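Long-range contacts in chlorite dismutase (Nitrobacter winogradskyi, PDB 3QPI), which catalyses the heme-dependent breakdown of chlorite to chloride and molecular oxygen: residues A[12-16]-A[30-35]; A[21-27]-A[171-177]; A[50-54]-A[137-142]. All coordinates share one frame; numbering follows the deposited sequence.

Contact 1: A[12-16]-A[30-35]; sequences GAWSI and ASHLAI
Ile16 meets the 30-35 segment with both its backbone and its side chain. Ile16 N gives a short, nearly straight bond to Ser31 O, 2.7 Å long, and arrives from above that carbonyl plane. CG1 stands anti to the carbonyl carbon (chi1 -66°), which lays the chain beside the His32-Leu33 peptide. Ile16 CD1 lies 3.4 Å from His32 O and 3.9 Å from Ala30 CB. Cut back to an alanine, Ile16 would lose CG1 and CD1, which is likely to leave Ala30 CB without this cover and open a gap beside Trp50, which also packs on CD1.

Leu33 N bonds straight to Trp14 O at 2.8 Å. The return bond from Trp14 N to Leu33 O is weak, at 3.3 Å. Trp14 and Leu33 share one face of the sheet, where their CB atoms pack together. Ile35 CD1 reaches the five-membered ring of Trp14, 3.9 Å from Trp14 CD1. On the other face, Ser15 CA sits over the His32 ring in a CH-pi contact, 4.2 Å from its centroid. Ser31 OG steadies that ring, bonding in plane to His32 ND1 at 2.6 Å. Gly12 has backbone angles (phi 139°, psi 170°) that by themselves call for glycine. One water accepts from both Ala13 N and Ile35 N.

Farther out, Ser15 OG bonds to Ala180 O, and Trp144 meets Trp14 edge-to-face. Ser31 and His32 form a classic beta bulge against Gly9. Backbone bonds thus join strands 14-23 and 32-37 of the hairpin, with buried Trp14 and Leu33 on one face and the less buried Ser15 and His32 on the other.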
loop_
_atom_site.group_PDB
_atom_site.type_symbol
_atom_site.label_atom_id
_atom_site.label_comp_id
_atom_site.label_asym_id
_atom_site.label_seq_id
_atom_site.Cartn_x
_atom_site.Cartn_y
_atom_site.Cartn_z
ATOM N N GLY A 12 13.837 -14.223 2.759
ATOM C CA GLY A 12 13.030 -13.497 1.779
ATOM C C GLY A 12 13.872 -12.505 1.024
ATOM O O GLY A 12 15.002 -12.245 1.395
ATOM N N ALA A 13 13.313 -11.932 -0.040
ATOM C CA ALA A 13 14.034 -11.037 -0.891
ATOM C C ALA A 13 14.250 -9.659 -0.232
ATOM O O ALA A 13 14.939 -8.822 -0.813
ATOM C CB ALA A 13 13.237 -10.851 -2.212
ATOM N N TRP A 14 13.642 -9.396 0.939
ATOM C CA TRP A 14 13.718 -8.054 1.538
ATOM C C TRP A 14 14.070 -8.220 2.969
ATOM O O TRP A 14 13.560 -9.135 3.595
ATOM C CB TRP A 14 12.392 -7.310 1.443
ATOM C CG TRP A 14 11.966 -7.054 0.017
ATOM C CD1 TRP A 14 11.219 -7.858 -0.761
ATOM C CD2 TRP A 14 12.288 -5.902 -0.761
ATOM N NE1 TRP A 14 11.052 -7.282 -2.026
ATOM C CE2 TRP A 14 11.708 -6.077 -2.035
ATOM C CE3 TRP A 14 13.025 -4.739 -0.504
ATOM C CZ2 TRP A 14 11.845 -5.138 -3.050
ATOM C CZ3 TRP A 14 13.156 -3.793 -1.525
ATOM C CH2 TRP A 14 12.572 -4.006 -2.770
ATOM N N SER A 15 14.979 -7.389 3.478
ATOM C CA SER A 15 15.179 -7.345 4.929
ATOM C C SER A 15 14.270 -6.241 5.405
ATOM O O SER A 15 13.928 -5.297 4.649
ATOM C CB SER A 15 16.628 -7.047 5.333
ATOM O OG SER A 15 17.093 -5.895 4.659
ATOM N N ILE A 16 13.835 -6.393 6.636
ATOM C CA ILE A 16 12.945 -5.408 7.234
ATOM C C ILE A 16 13.746 -4.396 8.058
ATOM O O ILE A 16 14.339 -4.740 9.099
ATOM C CB ILE A 16 11.867 -6.066 8.138
ATOM C CG1 ILE A 16 10.920 -6.926 7.298
ATOM C CG2 ILE A 16 11.055 -4.985 8.886
ATOM C CD1 ILE A 16 10.125 -7.921 8.127
ATOM N N ALA A 30 10.130 -8.697 12.754
ATOM C CA ALA A 30 10.722 -9.799 11.999
ATOM C C ALA A 30 11.917 -9.252 11.226
ATOM O O ALA A 30 12.016 -8.042 11.058
ATOM C CB ALA A 30 9.693 -10.426 11.050
ATOM N N SER A 31 12.816 -10.117 10.748
ATOM C CA SER A 31 14.035 -9.603 10.124
ATOM C C SER A 31 13.890 -9.483 8.614
ATOM O O SER A 31 14.502 -8.611 8.020
ATOM C CB SER A 31 15.271 -10.435 10.509
ATOM O OG SER A 31 15.428 -11.575 9.707
ATOM N N HIS A 32 13.032 -10.313 8.020
ATOM C CA HIS A 32 12.896 -10.376 6.566
ATOM C C HIS A 32 11.465 -10.505 6.098
ATOM O O HIS A 32 10.596 -10.980 6.814
ATOM C CB HIS A 32 13.661 -11.574 5.989
ATOM C CG HIS A 32 15.136 -11.390 5.993
ATOM N ND1 HIS A 32 15.874 -11.365 7.156
ATOM C CD2 HIS A 32 16.012 -11.173 4.983
ATOM C CE1 HIS A 32 17.146 -11.167 6.862
ATOM N NE2 HIS A 32 17.257 -11.053 5.550
ATOM N N LEU A 33 11.253 -10.101 4.852
ATOM C CA LEU A 33 9.968 -10.204 4.229
ATOM C C LEU A 33 10.098 -11.095 3.002
ATOM O O LEU A 33 10.901 -10.808 2.116
ATOM C CB LEU A 33 9.467 -8.818 3.831
ATOM C CG LEU A 33 8.210 -8.849 2.969
ATOM C CD1 LEU A 33 7.053 -9.505 3.749
ATOM C CD2 LEU A 33 7.815 -7.446 2.467
ATOM N N ALA A 34 9.330 -12.186 2.953
ATOM C CA ALA A 34 9.223 -12.960 1.715
ATOM C C ALA A 34 7.889 -12.678 1.043
ATOM O O ALA A 34 6.870 -12.508 1.719
ATOM C CB ALA A 34 9.385 -14.488 1.981
ATOM N N ILE A 35 7.909 -12.654 -0.289
ATOM C CA ILE A 35 6.725 -12.412 -1.097
ATOM C C ILE A 35 6.603 -13.518 -2.141
ATOM O O ILE A 35 7.566 -13.843 -2.814
ATOM C CB ILE A 35 6.807 -11.041 -1.783
ATOM C CG1 ILE A 35 7.059 -9.959 -0.735
ATOM C CG2 ILE A 35 5.507 -10.721 -2.526
ATOM C CD1 ILE A 35 7.398 -8.619 -1.315
HETATM O O HOH W 1 10.744 -12.974 -1.082
HETATM O O HOH W 2 13.765 -5.572 11.617
HETATM O O HOH W 3 16.487 -6.871 10.088
#

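Contact 2: A[21-27]-A[171-177]; sequences PVIGESL and VEREVDI
Glu25 O is gripped by two nitrogens of Arg173. Arg173 NE gives Glu25 O a well-aimed bond of 2.7 Å, and Arg173 NH2 adds a weak one at 3.2 Å. Arg173 NH2 also bonds to Ser26 O at 3.1 Å. Both oxygens lie at the edge of the guanidinium, in its plane, and this fixes how the group is turned. With CG anti to the backbone N (chi1 -171°) and the chain extended to NE, the guanidinium is carried out to the carbonyls of Glu25 and Ser26. The Glu25 side chain runs alongside, pointing the same way, but its OE1 lies well out of the guanidinium plane and stays beyond salt-bridge range.

Next to this grip the strands pair antiparallel. Val22 and Ile23 both face Glu174 in a classic beta bulge. Ile23 N and, weakly, Val22 N give bonds to Glu174 O, while Glu174 N returns one to Ile23 O at 2.9 Å. A water also lies at the bulge and accepts from Val22 N. Val22 CG1 packs obliquely on the Glu174 side chain, and Val22 CG2 lies 3.4 Å from Asp176 OD2. Both acids form salt bridges with Arg163. Leu27 CD1 meets Ile177 CD1 at 3.9 Å, the two side chains crossing at about a right angle. Leu27 also packs on Trp50.

Phe139 and Pro138 touch the Arg173 side chain. Arg173 holds the turn after strand 14-23 through main-chain oxygens, so its positive charge is likely to polarise those two carbonyls as it ties the turn to strand 171-181.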
loop_
_atom_site.group_PDB
_atom_site.type_symbol
_atom_site.label_atom_id
_atom_site.label_comp_id
_atom_site.label_asym_id
_atom_site.label_seq_id
_atom_site.Cartn_x
_atom_site.Cartn_y
_atom_site.Cartn_z
ATOM N N PRO A 21 3.962 1.241 14.495
ATOM C CA PRO A 21 2.510 1.424 14.601
ATOM C C PRO A 21 2.060 2.661 13.850
ATOM O O PRO A 21 2.846 3.606 13.739
ATOM C CB PRO A 21 2.289 1.624 16.101
ATOM C CG PRO A 21 3.502 1.056 16.756
ATOM C CD PRO A 21 4.619 1.345 15.808
ATOM N N VAL A 22 0.840 2.660 13.315
ATOM C CA VAL A 22 0.277 3.906 12.797
ATOM C C VAL A 22 -1.104 4.187 13.398
ATOM O O VAL A 22 -1.294 5.209 14.064
ATOM C CB VAL A 22 0.179 3.914 11.283
ATOM C CG1 VAL A 22 -0.447 5.221 10.821
ATOM C CG2 VAL A 22 1.556 3.682 10.671
ATOM N N ILE A 23 -2.076 3.312 13.150
ATOM C CA ILE A 23 -3.267 3.320 13.975
ATOM C C ILE A 23 -3.697 1.906 14.297
ATOM O O ILE A 23 -3.546 1.003 13.478
ATOM C CB ILE A 23 -4.431 4.176 13.393
ATOM C CG1 ILE A 23 -5.625 4.128 14.349
ATOM C CG2 ILE A 23 -4.842 3.708 12.024
ATOM C CD1 ILE A 23 -6.687 5.217 14.112
ATOM N N GLY A 24 -4.209 1.719 15.511
ATOM C CA GLY A 24 -4.603 0.400 15.970
ATOM C C GLY A 24 -3.393 -0.513 16.120
ATOM O O GLY A 24 -2.259 -0.068 16.164
ATOM N N GLU A 25 -3.641 -1.809 16.180
ATOM C CA GLU A 25 -2.619 -2.766 16.557
ATOM C C GLU A 25 -1.550 -2.925 15.467
ATOM O O GLU A 25 -1.847 -3.010 14.284
ATOM C CB GLU A 25 -3.298 -4.093 16.862
ATOM C CG GLU A 25 -2.382 -5.189 17.329
ATOM C CD GLU A 25 -3.142 -6.495 17.513
ATOM O OE1 GLU A 25 -2.518 -7.575 17.434
ATOM O OE2 GLU A 25 -4.376 -6.435 17.725
ATOM N N SER A 26 -0.298 -2.955 15.895
ATOM C CA SER A 26 0.835 -3.068 14.996
ATOM C C SER A 26 1.106 -4.539 14.693
ATOM O O SER A 26 0.234 -5.391 14.850
ATOM C CB SER A 26 2.051 -2.399 15.643
ATOM O OG SER A 26 3.143 -2.292 14.748
ATOM N N LEU A 27 2.312 -4.842 14.242
ATOM C CA LEU A 27 2.683 -6.220 13.960
ATOM C C LEU A 27 3.996 -6.519 14.633
ATOM O O LEU A 27 4.795 -5.616 14.894
ATOM C CB LEU A 27 2.822 -6.458 12.462
ATOM C CG LEU A 27 1.530 -6.344 11.672
ATOM C CD1 LEU A 27 1.836 -6.194 10.175
ATOM C CD2 LEU A 27 0.635 -7.539 11.953
ATOM N N VAL A 171 -9.599 5.258 8.048
ATOM C CA VAL A 171 -8.672 4.154 8.334
ATOM C C VAL A 171 -8.643 3.836 9.825
ATOM O O VAL A 171 -8.413 4.716 10.639
ATOM C CB VAL A 171 -7.246 4.462 7.843
ATOM C CG1 VAL A 171 -6.262 3.379 8.304
ATOM C CG2 VAL A 171 -7.240 4.590 6.339
ATOM N N GLU A 172 -8.873 2.585 10.185
ATOM C CA GLU A 172 -8.950 2.224 11.595
ATOM C C GLU A 172 -7.825 1.292 12.034
ATOM O O GLU A 172 -7.640 1.058 13.230
ATOM C CB GLU A 172 -10.310 1.585 11.917
ATOM C CG GLU A 172 -10.525 0.195 11.308
ATOM C CD GLU A 172 -11.884 -0.388 11.683
ATOM O OE1 GLU A 172 -12.035 -1.624 11.703
ATOM O OE2 GLU A 172 -12.814 0.402 11.960
ATOM N N ARG A 173 -7.099 0.731 11.074
ATOM C CA ARG A 173 -5.869 0.037 11.395
ATOM C C ARG A 173 -4.873 0.218 10.257
ATOM O O ARG A 173 -5.238 0.133 9.090
ATOM C CB ARG A 173 -6.109 -1.446 11.682
ATOM C CG ARG A 173 -4.884 -2.165 12.232
ATOM C CD ARG A 173 -5.137 -3.650 12.539
ATOM N NE ARG A 173 -3.921 -4.282 13.066
ATOM C CZ ARG A 173 -3.682 -5.596 13.103
ATOM N NH1 ARG A 173 -4.586 -6.461 12.659
ATOM N NH2 ARG A 173 -2.524 -6.049 13.592
ATOM N N GLU A 174 -3.611 0.451 10.616
ATOM C CA GLU A 174 -2.575 0.743 9.648
ATOM C C GLU A 174 -1.217 0.541 10.283
ATOM O O GLU A 174 -0.975 0.982 11.401
ATOM C CB GLU A 174 -2.711 2.188 9.162
ATOM C CG GLU A 174 -1.674 2.629 8.154
ATOM C CD GLU A 174 -2.022 3.966 7.548
ATOM O OE1 GLU A 174 -2.786 4.712 8.184
ATOM O OE2 GLU A 174 -1.576 4.268 6.430
ATOM N N VAL A 175 -0.322 -0.127 9.566
ATOM C CA VAL A 175 0.992 -0.411 10.104
ATOM C C VAL A 175 2.032 0.015 9.078
ATOM O O VAL A 175 1.824 -0.125 7.874
ATOM C CB VAL A 175 1.164 -1.911 10.428
ATOM C CG1 VAL A 175 2.531 -2.169 11.089
ATOM C CG2 VAL A 175 0.011 -2.407 11.311
ATOM N N ASP A 176 3.139 0.549 9.572
ATOM C CA ASP A 176 4.224 0.993 8.726
ATOM C C ASP A 176 5.375 -0.041 8.712
ATOM O O ASP A 176 6.097 -0.203 9.704
ATOM C CB ASP A 176 4.731 2.358 9.222
ATOM C CG ASP A 176 4.219 3.513 8.378
ATOM O OD1 ASP A 176 3.747 3.278 7.247
ATOM O OD2 ASP A 176 4.289 4.665 8.845
ATOM N N ILE A 177 5.525 -0.756 7.599
ATOM C CA ILE A 177 6.677 -1.642 7.407
ATOM C C ILE A 177 7.612 -1.070 6.342
ATOM O O ILE A 177 7.163 -0.710 5.250
ATOM C CB ILE A 177 6.218 -3.059 7.010
ATOM C CG1 ILE A 177 5.219 -3.591 8.046
ATOM C CG2 ILE A 177 7.421 -4.005 6.904
ATOM C CD1 ILE A 177 4.526 -4.830 7.634
HETATM O O HOH W 4 4.585 4.912 11.584
HETATM O O HOH W 5 -0.284 0.238 14.008
#

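Contact 3: A[50-54]-A[137-142]; sequences WQLRG and EPFDFL. With HEM (protoporphyrin IX containing Fe), chain C.
Glu137 turns its carboxylate to the backbone of Arg53 rather than to its guanidinium. Arg53 N bonds to Glu137 OE1 at 3.1 Å and with a nearly straight hydrogen. It meets the oxygen from far above the carboxylate plane, 75° out of it. A bend at chi2 (-84°) folds the acid back over the strand. The Arg53 side chain leads away, and Arg53 NH2 bonds to Gln51 OE1 at 2.9 Å. Arg53 NE and Glu137 OE2 remain 5.0 Å apart, not in contact, though the opposite charges may still attract weakly.

Leu52 packs beside this bond. Leu52 CD2 reaches the edge of the Phe139 ring, 4.0 Å from Phe139 CD2. Leu142 comes in from the other strand, and Leu142 CD1 lies 3.6 Å from Arg53 C. Strands 50-54 and 141-147 are not neighbours in the sheet. Their meeting fits the strongly curved, barrel-like sheet of the dimeric alpha-beta barrel clan. Pro89 of strand 84-92 is shared by Leu52, Phe139 and Leu142.

The 137-142 segment also leads into the heme pocket. Asp140 and Phe141 form a classic beta bulge against Ile90. Asp140 CB lies over one face of the Phe141 ring, toward its rim, and heme CAD lies over the centre of the opposite face. Phe141 CZ comes within 3.3 Å of heme O2D, a propionate oxygen.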
loop_
_atom_site.group_PDB
_atom_site.type_symbol
_atom_site.label_atom_id
_atom_site.label_comp_id
_atom_site.label_asym_id
_atom_site.label_seq_id
_atom_site.Cartn_x
_atom_site.Cartn_y
_atom_site.Cartn_z
ATOM N N TRP A 50 4.343 -13.017 11.473
ATOM C CA TRP A 50 3.061 -12.691 10.868
ATOM C C TRP A 50 3.089 -13.081 9.416
ATOM O O TRP A 50 4.168 -13.252 8.837
ATOM C CB TRP A 50 2.720 -11.195 10.993
ATOM C CG TRP A 50 3.852 -10.230 10.715
ATOM C CD1 TRP A 50 4.681 -9.672 11.636
ATOM C CD2 TRP A 50 4.261 -9.707 9.440
ATOM N NE1 TRP A 50 5.581 -8.839 11.020
ATOM C CE2 TRP A 50 5.345 -8.845 9.672
ATOM C CE3 TRP A 50 3.813 -9.890 8.128
ATOM C CZ2 TRP A 50 5.986 -8.154 8.648
ATOM C CZ3 TRP A 50 4.448 -9.209 7.109
ATOM C CH2 TRP A 50 5.521 -8.344 7.376
ATOM N N GLN A 51 1.901 -13.221 8.845
ATOM C CA GLN A 51 1.727 -13.536 7.436
ATOM C C GLN A 51 0.437 -12.898 6.943
ATOM O O GLN A 51 -0.592 -12.971 7.608
ATOM C CB GLN A 51 1.657 -15.046 7.237
ATOM C CG GLN A 51 1.729 -15.474 5.784
ATOM C CD GLN A 51 1.820 -16.984 5.649
ATOM O OE1 GLN A 51 0.888 -17.708 6.011
ATOM N NE2 GLN A 51 2.950 -17.469 5.146
ATOM N N LEU A 52 0.499 -12.289 5.766
ATOM C CA LEU A 52 -0.580 -11.472 5.258
ATOM C C LEU A 52 -0.801 -11.774 3.789
ATOM O O LEU A 52 0.156 -11.958 3.059
ATOM C CB LEU A 52 -0.189 -10.008 5.405
ATOM C CG LEU A 52 -0.054 -9.495 6.841
ATOM C CD1 LEU A 52 0.382 -8.056 6.804
ATOM C CD2 LEU A 52 -1.360 -9.616 7.587
ATOM N N ARG A 53 -2.053 -11.822 3.347
ATOM C CA ARG A 53 -2.359 -12.217 1.965
ATOM C C ARG A 53 -3.314 -11.244 1.308
ATOM O O ARG A 53 -4.197 -10.667 1.965
ATOM C CB ARG A 53 -2.976 -13.615 1.930
ATOM C CG ARG A 53 -2.154 -14.621 2.682
ATOM C CD ARG A 53 -2.845 -15.964 2.809
ATOM N NE ARG A 53 -2.041 -16.882 3.619
ATOM C CZ ARG A 53 -1.607 -18.074 3.210
ATOM N NH1 ARG A 53 -1.911 -18.536 2.000
ATOM N NH2 ARG A 53 -0.881 -18.828 4.025
ATOM N N GLY A 54 -3.151 -11.077 0.003
ATOM C CA GLY A 54 -4.012 -10.184 -0.745
ATOM C C GLY A 54 -3.995 -10.502 -2.226
ATOM O O GLY A 54 -3.203 -11.322 -2.693
ATOM N N GLU A 137 -9.152 -11.305 5.613
ATOM C CA GLU A 137 -7.927 -10.869 6.261
ATOM C C GLU A 137 -8.232 -9.748 7.234
ATOM O O GLU A 137 -9.215 -9.032 7.061
ATOM C CB GLU A 137 -6.903 -10.424 5.217
ATOM C CG GLU A 137 -6.274 -11.608 4.476
ATOM C CD GLU A 137 -5.092 -12.215 5.237
ATOM O OE1 GLU A 137 -4.153 -11.482 5.609
ATOM O OE2 GLU A 137 -5.091 -13.436 5.463
ATOM N N PRO A 138 -7.392 -9.598 8.271
ATOM C CA PRO A 138 -7.516 -8.508 9.251
ATOM C C PRO A 138 -7.228 -7.105 8.674
ATOM O O PRO A 138 -7.425 -6.099 9.359
ATOM C CB PRO A 138 -6.478 -8.871 10.315
ATOM C CG PRO A 138 -5.463 -9.693 9.580
ATOM C CD PRO A 138 -6.235 -10.471 8.545
ATOM N N PHE A 139 -6.756 -7.031 7.438
ATOM C CA PHE A 139 -6.655 -5.737 6.766
ATOM C C PHE A 139 -7.524 -5.792 5.538
ATOM O O PHE A 139 -7.968 -6.870 5.149
ATOM C CB PHE A 139 -5.205 -5.426 6.396
ATOM C CG PHE A 139 -4.323 -5.234 7.593
ATOM C CD1 PHE A 139 -4.244 -3.985 8.222
ATOM C CD2 PHE A 139 -3.591 -6.312 8.117
ATOM C CE1 PHE A 139 -3.433 -3.810 9.348
ATOM C CE2 PHE A 139 -2.778 -6.147 9.243
ATOM C CZ PHE A 139 -2.699 -4.887 9.860
ATOM N N ASP A 140 -7.783 -4.632 4.943
ATOM C CA ASP A 140 -8.566 -4.542 3.720
ATOM C C ASP A 140 -7.657 -4.438 2.504
ATOM O O ASP A 140 -7.993 -4.906 1.424
ATOM C CB ASP A 140 -9.506 -3.321 3.759
ATOM C CG ASP A 140 -10.583 -3.442 4.828
ATOM O OD1 ASP A 140 -10.844 -4.579 5.248
ATOM O OD2 ASP A 140 -11.167 -2.408 5.239
ATOM N N PHE A 141 -6.510 -3.796 2.666
ATOM C CA PHE A 141 -5.589 -3.662 1.555
ATOM C C PHE A 141 -4.177 -3.935 2.034
ATOM O O PHE A 141 -3.858 -3.700 3.193
ATOM C CB PHE A 141 -5.650 -2.245 0.977
ATOM C CG PHE A 141 -7.041 -1.756 0.722
ATOM C CD1 PHE A 141 -7.732 -2.159 -0.414
ATOM C CD2 PHE A 141 -7.668 -0.888 1.623
ATOM C CE1 PHE A 141 -9.046 -1.706 -0.648
ATOM C CE2 PHE A 141 -8.970 -0.450 1.393
ATOM C CZ PHE A 141 -9.649 -0.847 0.245
ATOM N N LEU A 142 -3.339 -4.431 1.132
ATOM C CA LEU A 142 -1.900 -4.440 1.335
ATOM C C LEU A 142 -1.335 -3.541 0.250
ATOM O O LEU A 142 -1.533 -3.791 -0.944
ATOM C CB LEU A 142 -1.327 -5.852 1.230
ATOM C CG LEU A 142 -1.971 -6.907 2.148
ATOM C CD1 LEU A 142 -1.348 -8.294 1.939
ATOM C CD2 LEU A 142 -1.830 -6.496 3.596
HETATM C CHA HEM C . -5.912 3.060 -4.285
HETATM C CHB HEM C . -2.864 5.696 -6.867
HETATM C CHC HEM C . 0.130 5.979 -3.045
HETATM C CHD HEM C . -3.050 3.622 -0.459
HETATM C C1A HEM C . -5.291 3.746 -5.272
HETATM C C2A HEM C . -5.863 3.849 -6.606
HETATM C C3A HEM C . -5.027 4.575 -7.374
HETATM C C4A HEM C . -3.912 4.948 -6.506
HETATM C CMA HEM C . -5.251 4.962 -8.882
HETATM C CAA HEM C . -7.227 3.227 -6.944
HETATM C CBA HEM C . -7.147 1.862 -7.612
HETATM C CGA HEM C . -8.562 1.524 -8.035
HETATM O O1A HEM C . -9.111 0.599 -7.408
HETATM O O2A HEM C . -9.149 2.176 -8.957
HETATM C C1B HEM C . -1.836 5.942 -6.023
HETATM C C2B HEM C . -0.619 6.566 -6.481
HETATM C C3B HEM C . 0.210 6.602 -5.447
HETATM C C4B HEM C . -0.457 6.038 -4.290
HETATM C CMB HEM C . -0.275 7.058 -7.909
HETATM C CAB HEM C . 1.630 7.207 -5.525
HETATM C CBB HEM C . 2.670 6.495 -5.085
HETATM C C1C HEM C . -0.455 5.399 -1.986
HETATM C C2C HEM C . 0.075 5.246 -0.631
HETATM C C3C HEM C . -0.828 4.548 0.055
HETATM C C4C HEM C . -1.944 4.294 -0.837
HETATM C CMC HEM C . 1.465 5.739 -0.163
HETATM C CAC HEM C . -0.839 4.102 1.528
HETATM C CBC HEM C . -0.153 4.809 2.436
HETATM C C1D HEM C . -4.072 3.213 -1.218
HETATM C C2D HEM C . -5.182 2.445 -0.707
HETATM C C3D HEM C . -6.065 2.275 -1.935
HETATM C C4D HEM C . -5.405 2.974 -3.011
HETATM C CMD HEM C . -5.463 1.882 0.725
HETATM C CAD HEM C . -7.410 1.542 -2.019
HETATM C CBD HEM C . -8.491 2.615 -1.811
HETATM C CGD HEM C . -9.842 1.944 -1.703
HETATM O O1D HEM C . -10.186 1.167 -2.623
HETATM O O2D HEM C . -10.575 2.185 -0.703
HETATM N NA HEM C . -4.057 4.419 -5.215
HETATM N NB HEM C . -1.730 5.619 -4.670
HETATM N NC HEM C . -1.688 4.817 -2.075
HETATM N ND HEM C . -4.236 3.526 -2.579
HETATM FE FE HEM C . -3.012 4.694 -3.455
#

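In the fold
All three contacts belong to one antiparallel sheet. Contact 1 joins its neighbouring strands 14-23 and 32-37. Contact 2 joins 14-23 to 171-181, so those two share a strand. Contact 3 links strand 50-54, outermost in the sheet within this chain, to the 141-147 region across the curve of the sheet. The centres of contact 1 and contact 2 lie about 19 Å apart. Contact 3 is centred about 16 Å from contact 1 and about 12 Å from contact 2. Along the chain, contact 1 closes before contact 3 opens, its segments alternate with those of contact 2, and contact 2 encloses contact 3. Trp50 touches Leu33, Ile16, Leu27 and Ile177, so its ring ties all three together. Phe141 of contact 3 then reaches the heme.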